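Side-chain contacts in putative vitamin-B12 independent methionine synthase family protein (Listeria monocytogenes, PDB 1YPX), which probably transfers a methyl group from a methyltetrahydrofolate to homocysteine with the help of zinc, as cobalamin-independent methionine synthases do, on a TIM-barrel-like fold: residues 135-140 against 167-172; 216-221 against 262-267; 234-239 against 258-263. All blocks are in the same frame, centred on the assembly; numbering follows the deposited sequence.

How the interactions relate
Interactions 1 and 3 are buried and each sets a strand of the same parallel barrel sheet against a helix outside it; interaction 2 lies farther out, partly exposed, between helix 213-224 and the loop leading to strand 268-272. The chemistry follows this placement. Interaction 1 combines apolar contact with one side-chain to backbone hydrogen bond, interaction 3 is apolar throughout, and interaction 2 grades from an aliphatic core to a lysine pair near the surface. Ile-221 connects the first two, its CD1 touching Pro-140, just past the strand. Interactions 2 and 3 share Gly-262 and Lys-263, and Ile-266 of the loop packs on Met-236 of the strand.

Interaction 1. Residues 135-140 against 167-172; sequences QTIPSP and TAYQKA
The phenol of Tyr-169 meets Ile-137 and Pro-138 of the strand and Pro-140 just beyond its end. Its OH donates a hydrogen bond to Pro-138 O at 2.6 Å; the donor sits well above the carbonyl plane, 49° out of it, with a C=O...donor angle of 130°. Pro-140 covers one ring face in a CH-pi contact: its CB is 3.5 Å from the centroid of the Tyr-169 ring, over the face and offset toward the rim. Ile-137 comes in obliquely, CD1 lying 3.6 Å from Tyr-169 CE1. It gets there because CG1 stands between the backbone N and the carbonyl carbon (chi1 65°) and the chain then runs out straight.

Farther out, Leu-76 and Ala-224 also touch Tyr-169, while Phe-75 packs on Ile-137 and Pro-138. Ser-139 turns away from the helix, and its OG bonds to Asp-188. Strand 132-138, helix 158-178 and the adjacent parallel strand 183-188 form one beta-alpha-beta crossover of the barrel. The contact is therefore mainly apolar, with a single directional bond: it gives the buried hydroxyl an acceptor and ties the helix to the backbone at the C-terminal end of the strand.

Interaction 2. Residues 216-221 against 262-267; sequences TYKNLI and GKLNID
Lys-218 NZ, whose chain lies across that of Lys-263, is held by a salt bridge to Glu-215 on the same helix. The two ammonium nitrogens, Lys-218 NZ and Lys-263 NZ, are 4.5 Å apart, and Lys-263 also touches Glu-215, so this carboxylate probably eases the closeness of the like charges. The aliphatic parts do the touching: Lys-218 CD is 3.4 Å from Lys-263 CD and equally near its CB. The Lys-218 chain bends at chi2 and chi3 to turn back toward Glu-215, whereas Lys-263 is extended beyond CG.

Deeper in, Leu-264 applies both methyls to the helix. Its CD1 meets Ile-221 CG2 at 3.4 Å, and its CD2 rests 4.0 Å from Lys-218 CA. Ile-221 divides its branches: CG2, anti to the backbone N, serves the loop, while CD1 leads away to Ser-139 and Pro-140. The loop turns at Asn-265, the centre of an inverse gamma turn. Asn-222 of the helix bonds to Asn-265 N through OD1 and, weakly, to Lys-263 O through ND2.

The loop joins helix 258-261 to strand 268-272. While Leu-264 faces helix 213-224, Ile-266 packs on Ile-234 and Met-236 of strand 233-238, so the buried side chains of the loop link the outer helix to the barrel sheet.

Interaction 3. Residues 234-239 against 258-263; sequences ITMHIC and ETLFGK
Met-236 and Ile-238, alternate residues of strand 233-238, both reach Leu-260 of the short helix 258-261. Together with the adjacent parallel strand 268-272, these elements make a beta-alpha-beta unit of the TIM-barrel-like fold, and alternation along the strand separates the side chains facing the helix from those on the other side.

At Ile-234 the backbone N bonds to Asp-267 OD2, tying the strand to the residue just before the neighbouring strand 268-272. Thr-235 belongs to the opposite set, its OG1 bonded to Gln-185 OE1. Met-236, modelled as selenomethionine, points toward the helix: CG is anti to the backbone N (chi1 -176°), and bends at chi2 and chi3 bring the terminal methyl across Leu-260 at about a right angle, with Met-236 CE 3.4 Å from Leu-260 CD2. His-237 returns to the other side. Its ND1 is bonded to Phe-270 O, which would limit the ring's rotation; in this orientation NE2 is directed toward Cys-239, where SG lies 3.6 Å from His-237 NE2. With Cys-334 these two residues have donor atoms facing one vacant point, where no metal is modelled; this is consistent with an empty zinc site as in cobalamin-independent methionine synthases, though unconfirmed.

In Ile-238, CG1, anti to the carbonyl carbon (chi1 -52°), carries CD1 out to the Leu-260 methyls, so the two side chains meet tip to tip.

On the helix side, Leu-260 also touches Phe-269 of strand 268-272. The next residue, Phe-261, stacks edge-to-face with Phe-269 and makes a cation-pi contact with Lys-285. Within the two segments Leu-260 CD1 meets Ile-238 and not Met-236, while Leu-260 CD2, besides touching Met-236, lies 3.7 Å from Ile-238 CD1.

Interaction 1. Residues 135-140 against 167-172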
loop_
_atom_site.group_PDB
_atom_site.type_symbol
_atom_site.label_atom_id
_atom_site.label_comp_id
_atom_site.label_asym_id
_atom_site.label_seq_id
_atom_site.Cartn_x
_atom_site.Cartn_y
_atom_site.Cartn_z
ATOM N N GLN A 135 -2.848 2.294 -7.095
ATOM C CA GLN A 135 -3.794 2.807 -6.110
ATOM C C GLN A 135 -3.556 2.093 -4.774
ATOM O O GLN A 135 -3.392 0.877 -4.747
ATOM C CB GLN A 135 -5.239 2.575 -6.600
ATOM C CG GLN A 135 -6.354 2.846 -5.574
ATOM C CD GLN A 135 -6.429 4.298 -5.147
ATOM O OE1 GLN A 135 -6.853 5.165 -5.903
ATOM N NE2 GLN A 135 -6.025 4.564 -3.922
ATOM N N THR A 136 -3.518 2.842 -3.678
ATOM C CA THR A 136 -3.297 2.251 -2.361
ATOM C C THR A 136 -4.502 2.490 -1.452
ATOM O O THR A 136 -5.042 3.595 -1.402
ATOM C CB THR A 136 -2.045 2.885 -1.636
ATOM O OG1 THR A 136 -2.335 4.246 -1.261
ATOM C CG2 THR A 136 -0.822 2.890 -2.549
ATOM N N ILE A 137 -4.929 1.455 -0.745
ATOM C CA ILE A 137 -6.026 1.593 0.199
ATOM C C ILE A 137 -5.591 0.767 1.391
ATOM O O ILE A 137 -4.681 -0.054 1.275
ATOM C CB ILE A 137 -7.388 1.026 -0.338
ATOM C CG1 ILE A 137 -7.293 -0.490 -0.528
ATOM C CG2 ILE A 137 -7.754 1.688 -1.669
ATOM C CD1 ILE A 137 -8.572 -1.105 -1.048
ATOM N N PRO A 138 -6.191 1.009 2.566
ATOM C CA PRO A 138 -5.791 0.208 3.724
ATOM C C PRO A 138 -6.306 -1.198 3.553
ATOM O O PRO A 138 -7.257 -1.444 2.803
ATOM C CB PRO A 138 -6.467 0.912 4.901
ATOM C CG PRO A 138 -7.633 1.610 4.266
ATOM C CD PRO A 138 -7.026 2.143 2.989
ATOM N N SER A 139 -5.658 -2.109 4.255
ATOM C CA SER A 139 -6.008 -3.513 4.256
ATOM C C SER A 139 -7.331 -3.694 4.991
ATOM O O SER A 139 -7.622 -2.980 5.941
ATOM C CB SER A 139 -4.907 -4.288 4.979
ATOM O OG SER A 139 -5.222 -5.660 5.087
ATOM N N PRO A 140 -8.156 -4.652 4.565
ATOM C CA PRO A 140 -9.417 -4.799 5.298
ATOM C C PRO A 140 -9.205 -5.086 6.793
ATOM O O PRO A 140 -10.022 -4.700 7.620
ATOM C CB PRO A 140 -10.114 -5.944 4.556
ATOM C CG PRO A 140 -8.985 -6.767 4.062
ATOM C CD PRO A 140 -7.989 -5.727 3.575
ATOM N N THR A 167 -16.868 -8.775 1.552
ATOM C CA THR A 167 -17.693 -8.499 0.381
ATOM C C THR A 167 -17.574 -7.018 0.091
ATOM O O THR A 167 -17.531 -6.601 -1.066
ATOM C CB THR A 167 -19.202 -8.819 0.614
ATOM O OG1 THR A 167 -19.382 -10.232 0.729
ATOM C CG2 THR A 167 -20.054 -8.319 -0.551
ATOM N N ALA A 168 -17.525 -6.208 1.140
ATOM C CA ALA A 168 -17.378 -4.771 0.936
ATOM C C ALA A 168 -16.094 -4.569 0.132
ATOM O O ALA A 168 -16.027 -3.688 -0.731
ATOM C CB ALA A 168 -17.288 -4.037 2.271
ATOM N N TYR A 169 -15.084 -5.394 0.413
ATOM C CA TYR A 169 -13.825 -5.296 -0.309
ATOM C C TYR A 169 -13.876 -5.937 -1.699
ATOM O O TYR A 169 -13.273 -5.412 -2.639
ATOM C CB TYR A 169 -12.664 -5.872 0.524
ATOM C CG TYR A 169 -11.890 -4.812 1.298
ATOM C CD1 TYR A 169 -10.691 -4.293 0.804
ATOM C CD2 TYR A 169 -12.375 -4.305 2.510
ATOM C CE1 TYR A 169 -9.990 -3.299 1.494
ATOM C CE2 TYR A 169 -11.680 -3.299 3.213
ATOM C CZ TYR A 169 -10.489 -2.807 2.695
ATOM O OH TYR A 169 -9.800 -1.823 3.369
ATOM N N GLN A 170 -14.580 -7.056 -1.851
ATOM C CA GLN A 170 -14.674 -7.673 -3.176
ATOM C C GLN A 170 -15.299 -6.621 -4.080
ATOM O O GLN A 170 -14.783 -6.324 -5.165
ATOM C CB GLN A 170 -15.539 -8.936 -3.142
ATOM C CG GLN A 170 -14.895 -10.114 -2.418
ATOM C CD GLN A 170 -15.927 -11.122 -1.918
ATOM O OE1 GLN A 170 -15.586 -12.143 -1.302
ATOM N NE2 GLN A 170 -17.201 -10.831 -2.173
ATOM N N LYS A 171 -16.389 -6.020 -3.611
ATOM C CA LYS A 171 -17.059 -4.985 -4.385
ATOM C C LYS A 171 -16.151 -3.771 -4.588
ATOM O O LYS A 171 -16.171 -3.156 -5.655
ATOM C CB LYS A 171 -18.376 -4.569 -3.701
ATOM C CG LYS A 171 -19.349 -5.740 -3.436
ATOM C CD LYS A 171 -20.820 -5.300 -3.384
ATOM C CE LYS A 171 -21.294 -4.872 -1.985
ATOM N NZ LYS A 171 -21.899 -6.002 -1.155
ATOM N N ALA A 172 -15.351 -3.423 -3.579
ATOM C CA ALA A 172 -14.440 -2.277 -3.679
ATOM C C ALA A 172 -13.428 -2.498 -4.795
ATOM O O ALA A 172 -13.249 -1.659 -5.677
ATOM C CB ALA A 172 -13.704 -2.067 -2.358
#

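Interaction 2. Residues 216-221 against 262-267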
loop_
_atom_site.group_PDB
_atom_site.type_symbol
_atom_site.label_atom_id
_atom_site.label_comp_id
_atom_site.label_asym_id
_atom_site.label_seq_id
_atom_site.Cartn_x
_atom_site.Cartn_y
_atom_site.Cartn_z
ATOM N N THR A 216 -7.636 -14.811 11.596
ATOM C CA THR A 216 -8.783 -13.991 11.216
ATOM C C THR A 216 -8.385 -13.106 10.019
ATOM O O THR A 216 -9.127 -13.006 9.038
ATOM C CB THR A 216 -9.277 -13.111 12.406
ATOM O OG1 THR A 216 -8.274 -12.156 12.757
ATOM C CG2 THR A 216 -9.574 -13.974 13.623
ATOM N N TYR A 217 -7.191 -12.514 10.097
ATOM C CA TYR A 217 -6.656 -11.648 9.042
ATOM C C TYR A 217 -6.338 -12.381 7.741
ATOM O O TYR A 217 -6.782 -11.968 6.671
ATOM C CB TYR A 217 -5.396 -10.930 9.534
ATOM C CG TYR A 217 -5.646 -9.913 10.627
ATOM C CD1 TYR A 217 -4.595 -9.177 11.170
ATOM C CD2 TYR A 217 -6.940 -9.666 11.101
ATOM C CE1 TYR A 217 -4.822 -8.216 12.154
ATOM C CE2 TYR A 217 -7.180 -8.708 12.084
ATOM C CZ TYR A 217 -6.113 -7.985 12.605
ATOM O OH TYR A 217 -6.340 -7.015 13.553
ATOM N N LYS A 218 -5.566 -13.461 7.823
ATOM C CA LYS A 218 -5.220 -14.224 6.624
ATOM C C LYS A 218 -6.480 -14.632 5.866
ATOM O O LYS A 218 -6.533 -14.550 4.637
ATOM C CB LYS A 218 -4.424 -15.480 6.982
ATOM C CG LYS A 218 -4.245 -16.437 5.807
ATOM C CD LYS A 218 -4.295 -17.890 6.265
ATOM C CE LYS A 218 -5.673 -18.257 6.837
ATOM N NZ LYS A 218 -5.694 -19.583 7.550
ATOM N N ASN A 219 -7.492 -15.077 6.599
ATOM C CA ASN A 219 -8.743 -15.486 5.980
ATOM C C ASN A 219 -9.530 -14.274 5.502
ATOM O O ASN A 219 -10.233 -14.335 4.495
ATOM C CB ASN A 219 -9.578 -16.293 6.975
ATOM C CG ASN A 219 -8.896 -17.581 7.397
ATOM O OD1 ASN A 219 -8.701 -18.486 6.587
ATOM N ND2 ASN A 219 -8.523 -17.665 8.668
ATOM N N LEU A 220 -9.409 -13.172 6.234
ATOM C CA LEU A 220 -10.098 -11.934 5.875
ATOM C C LEU A 220 -9.562 -11.391 4.554
ATOM O O LEU A 220 -10.332 -11.022 3.659
ATOM C CB LEU A 220 -9.903 -10.888 6.973
ATOM C CG LEU A 220 -10.414 -9.483 6.653
ATOM C CD1 LEU A 220 -11.892 -9.527 6.276
ATOM C CD2 LEU A 220 -10.197 -8.582 7.863
ATOM N N ILE A 221 -8.231 -11.358 4.450
ATOM C CA ILE A 221 -7.543 -10.867 3.269
ATOM C C ILE A 221 -7.820 -11.742 2.058
ATOM O O ILE A 221 -8.257 -11.252 1.015
ATOM C CB ILE A 221 -6.016 -10.863 3.447
ATOM C CG1 ILE A 221 -5.613 -10.139 4.737
ATOM C CG2 ILE A 221 -5.370 -10.273 2.211
ATOM C CD1 ILE A 221 -6.266 -8.806 4.941
ATOM N N GLY A 262 3.297 -17.650 3.071
ATOM C CA GLY A 262 2.890 -18.994 2.712
ATOM C C GLY A 262 1.398 -19.169 2.494
ATOM O O GLY A 262 0.980 -19.933 1.624
ATOM N N LYS A 263 0.591 -18.453 3.269
ATOM C CA LYS A 263 -0.858 -18.565 3.171
ATOM C C LYS A 263 -1.571 -17.448 2.402
ATOM O O LYS A 263 -2.561 -17.694 1.710
ATOM C CB LYS A 263 -1.445 -18.676 4.581
ATOM C CG LYS A 263 -0.979 -19.902 5.358
ATOM C CD LYS A 263 -1.680 -20.018 6.714
ATOM C CE LYS A 263 -1.167 -21.221 7.519
ATOM N NZ LYS A 263 -1.708 -21.270 8.911
ATOM N N LEU A 264 -1.069 -16.225 2.531
ATOM C CA LEU A 264 -1.654 -15.058 1.866
ATOM C C LEU A 264 -1.591 -15.166 0.345
ATOM O O LEU A 264 -0.513 -15.330 -0.219
ATOM C CB LEU A 264 -0.913 -13.800 2.311
ATOM C CG LEU A 264 -1.767 -12.620 2.739
ATOM C CD1 LEU A 264 -2.727 -12.267 1.615
ATOM C CD2 LEU A 264 -2.517 -12.975 4.005
ATOM N N ASN A 265 -2.737 -15.042 -0.319
ATOM C CA ASN A 265 -2.793 -15.143 -1.781
ATOM C C ASN A 265 -2.560 -13.829 -2.505
ATOM O O ASN A 265 -3.329 -13.436 -3.389
ATOM C CB ASN A 265 -4.130 -15.731 -2.206
ATOM C CG ASN A 265 -4.268 -17.162 -1.786
ATOM O OD1 ASN A 265 -3.399 -17.978 -2.081
ATOM N ND2 ASN A 265 -5.351 -17.483 -1.096
ATOM N N ILE A 266 -1.466 -13.169 -2.144
ATOM C CA ILE A 266 -1.122 -11.884 -2.718
ATOM C C ILE A 266 0.021 -11.977 -3.738
ATOM O O ILE A 266 0.863 -12.868 -3.665
ATOM C CB ILE A 266 -0.830 -10.896 -1.558
ATOM C CG1 ILE A 266 -1.832 -9.752 -1.622
ATOM C CG2 ILE A 266 0.588 -10.392 -1.590
ATOM C CD1 ILE A 266 -1.890 -8.935 -0.362
ATOM N N ASP A 267 0.036 -11.064 -4.700
ATOM C CA ASP A 267 1.056 -11.100 -5.737
ATOM C C ASP A 267 2.445 -10.664 -5.311
ATOM O O ASP A 267 3.422 -11.335 -5.622
ATOM C CB ASP A 267 0.595 -10.269 -6.925
ATOM C CG ASP A 267 -0.683 -10.791 -7.518
ATOM O OD1 ASP A 267 -0.656 -11.935 -8.023
ATOM O OD2 ASP A 267 -1.711 -10.072 -7.468
#

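Interaction 3. Residues 234-239 against 258-263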
loop_
_atom_site.group_PDB
_atom_site.type_symbol
_atom_site.label_atom_id
_atom_site.label_comp_id
_atom_site.label_asym_id
_atom_site.label_seq_id
_atom_site.Cartn_x
_atom_site.Cartn_y
_atom_site.Cartn_z
ATOM N N ILE A 234 -2.245 -7.288 -6.990
ATOM C CA ILE A 234 -2.577 -6.802 -5.666
ATOM C C ILE A 234 -1.416 -7.028 -4.725
ATOM O O ILE A 234 -1.187 -8.135 -4.250
ATOM C CB ILE A 234 -3.836 -7.464 -5.100
ATOM C CG1 ILE A 234 -5.057 -6.994 -5.919
ATOM C CG2 ILE A 234 -3.972 -7.118 -3.605
ATOM C CD1 ILE A 234 -6.437 -7.335 -5.324
ATOM N N THR A 235 -0.668 -5.965 -4.477
ATOM C CA THR A 235 0.480 -6.037 -3.599
ATOM C C THR A 235 0.084 -5.617 -2.201
ATOM O O THR A 235 -0.924 -4.926 -1.992
ATOM C CB THR A 235 1.610 -5.096 -4.070
ATOM O OG1 THR A 235 1.108 -3.749 -4.200
ATOM C CG2 THR A 235 2.185 -5.587 -5.387
HETATM N N MSE A 236 0.904 -6.016 -1.242
HETATM C CA MSE A 236 0.641 -5.687 0.144
HETATM C C MSE A 236 1.811 -5.008 0.815
HETATM O O MSE A 236 2.914 -5.528 0.809
HETATM C CB MSE A 236 0.310 -6.957 0.918
HETATM C CG MSE A 236 -0.079 -6.714 2.361
HETATM SE SE MSE A 236 -1.664 -7.723 2.848
HETATM C CE MSE A 236 -0.935 -8.772 4.320
ATOM N N HIS A 237 1.575 -3.838 1.386
ATOM C CA HIS A 237 2.635 -3.158 2.108
ATOM C C HIS A 237 2.469 -3.457 3.605
ATOM O O HIS A 237 1.514 -2.983 4.231
ATOM C CB HIS A 237 2.593 -1.647 1.856
ATOM C CG HIS A 237 3.579 -0.868 2.672
ATOM N ND1 HIS A 237 4.900 -1.247 2.821
ATOM C CD2 HIS A 237 3.436 0.271 3.391
ATOM C CE1 HIS A 237 5.522 -0.379 3.597
ATOM N NE2 HIS A 237 4.656 0.552 3.957
ATOM N N ILE A 238 3.381 -4.276 4.148
ATOM C CA ILE A 238 3.405 -4.646 5.578
ATOM C C ILE A 238 4.273 -3.591 6.242
ATOM O O ILE A 238 5.495 -3.726 6.278
ATOM C CB ILE A 238 4.115 -6.006 5.858
ATOM C CG1 ILE A 238 3.550 -7.118 4.969
ATOM C CG2 ILE A 238 3.930 -6.391 7.328
ATOM C CD1 ILE A 238 2.098 -7.431 5.233
ATOM N N CYS A 239 3.655 -2.544 6.767
ATOM C CA CYS A 239 4.409 -1.463 7.388
ATOM C C CYS A 239 4.918 -1.797 8.785
ATOM O O CYS A 239 4.284 -2.558 9.517
ATOM C CB CYS A 239 3.536 -0.211 7.450
ATOM S SG CYS A 239 4.453 1.326 7.474
ATOM N N GLU A 258 5.026 -16.785 8.325
ATOM C CA GLU A 258 4.550 -18.091 7.874
ATOM C C GLU A 258 3.260 -17.958 7.077
ATOM O O GLU A 258 3.180 -18.395 5.928
ATOM C CB GLU A 258 4.311 -18.997 9.081
ATOM C CG GLU A 258 5.457 -19.000 10.082
ATOM C CD GLU A 258 6.750 -19.566 9.510
ATOM O OE1 GLU A 258 7.274 -18.982 8.533
ATOM O OE2 GLU A 258 7.238 -20.590 10.044
ATOM N N THR A 259 2.257 -17.345 7.700
ATOM C CA THR A 259 0.951 -17.147 7.076
ATOM C C THR A 259 0.974 -16.023 6.035
ATOM O O THR A 259 0.140 -15.986 5.130
ATOM C CB THR A 259 -0.126 -16.816 8.142
ATOM O OG1 THR A 259 -0.108 -15.412 8.426
ATOM C CG2 THR A 259 0.153 -17.583 9.437
ATOM N N LEU A 260 1.935 -15.113 6.179
ATOM C CA LEU A 260 2.081 -13.988 5.266
ATOM C C LEU A 260 2.659 -14.377 3.910
ATOM O O LEU A 260 2.122 -14.011 2.866
ATOM C CB LEU A 260 2.959 -12.898 5.891
ATOM C CG LEU A 260 2.243 -11.642 6.407
ATOM C CD1 LEU A 260 3.262 -10.593 6.814
ATOM C CD2 LEU A 260 1.344 -11.086 5.319
ATOM N N PHE A 261 3.755 -15.118 3.905
ATOM C CA PHE A 261 4.345 -15.498 2.633
ATOM C C PHE A 261 3.950 -16.902 2.188
ATOM O O PHE A 261 4.220 -17.298 1.056
ATOM C CB PHE A 261 5.864 -15.368 2.712
ATOM C CG PHE A 261 6.325 -14.051 3.265
ATOM C CD1 PHE A 261 5.785 -12.857 2.802
ATOM C CD2 PHE A 261 7.301 -14.006 4.255
ATOM C CE1 PHE A 261 6.211 -11.638 3.321
ATOM C CE2 PHE A 261 7.735 -12.791 4.781
ATOM C CZ PHE A 261 7.190 -11.605 4.313
ATOM N N GLY A 262 3.297 -17.650 3.071
ATOM C CA GLY A 262 2.890 -18.994 2.712
ATOM C C GLY A 262 1.398 -19.169 2.494
ATOM O O GLY A 262 0.980 -19.933 1.624
ATOM N N LYS A 263 0.591 -18.453 3.269
ATOM C CA LYS A 263 -0.858 -18.565 3.171
ATOM C C LYS A 263 -1.571 -17.448 2.402
ATOM O O LYS A 263 -2.561 -17.694 1.710
ATOM C CB LYS A 263 -1.445 -18.676 4.581
ATOM C CG LYS A 263 -0.979 -19.902 5.358
ATOM C CD LYS A 263 -1.680 -20.018 6.714
ATOM C CE LYS A 263 -1.167 -21.221 7.519
ATOM N NZ LYS A 263 -1.708 -21.270 8.911
#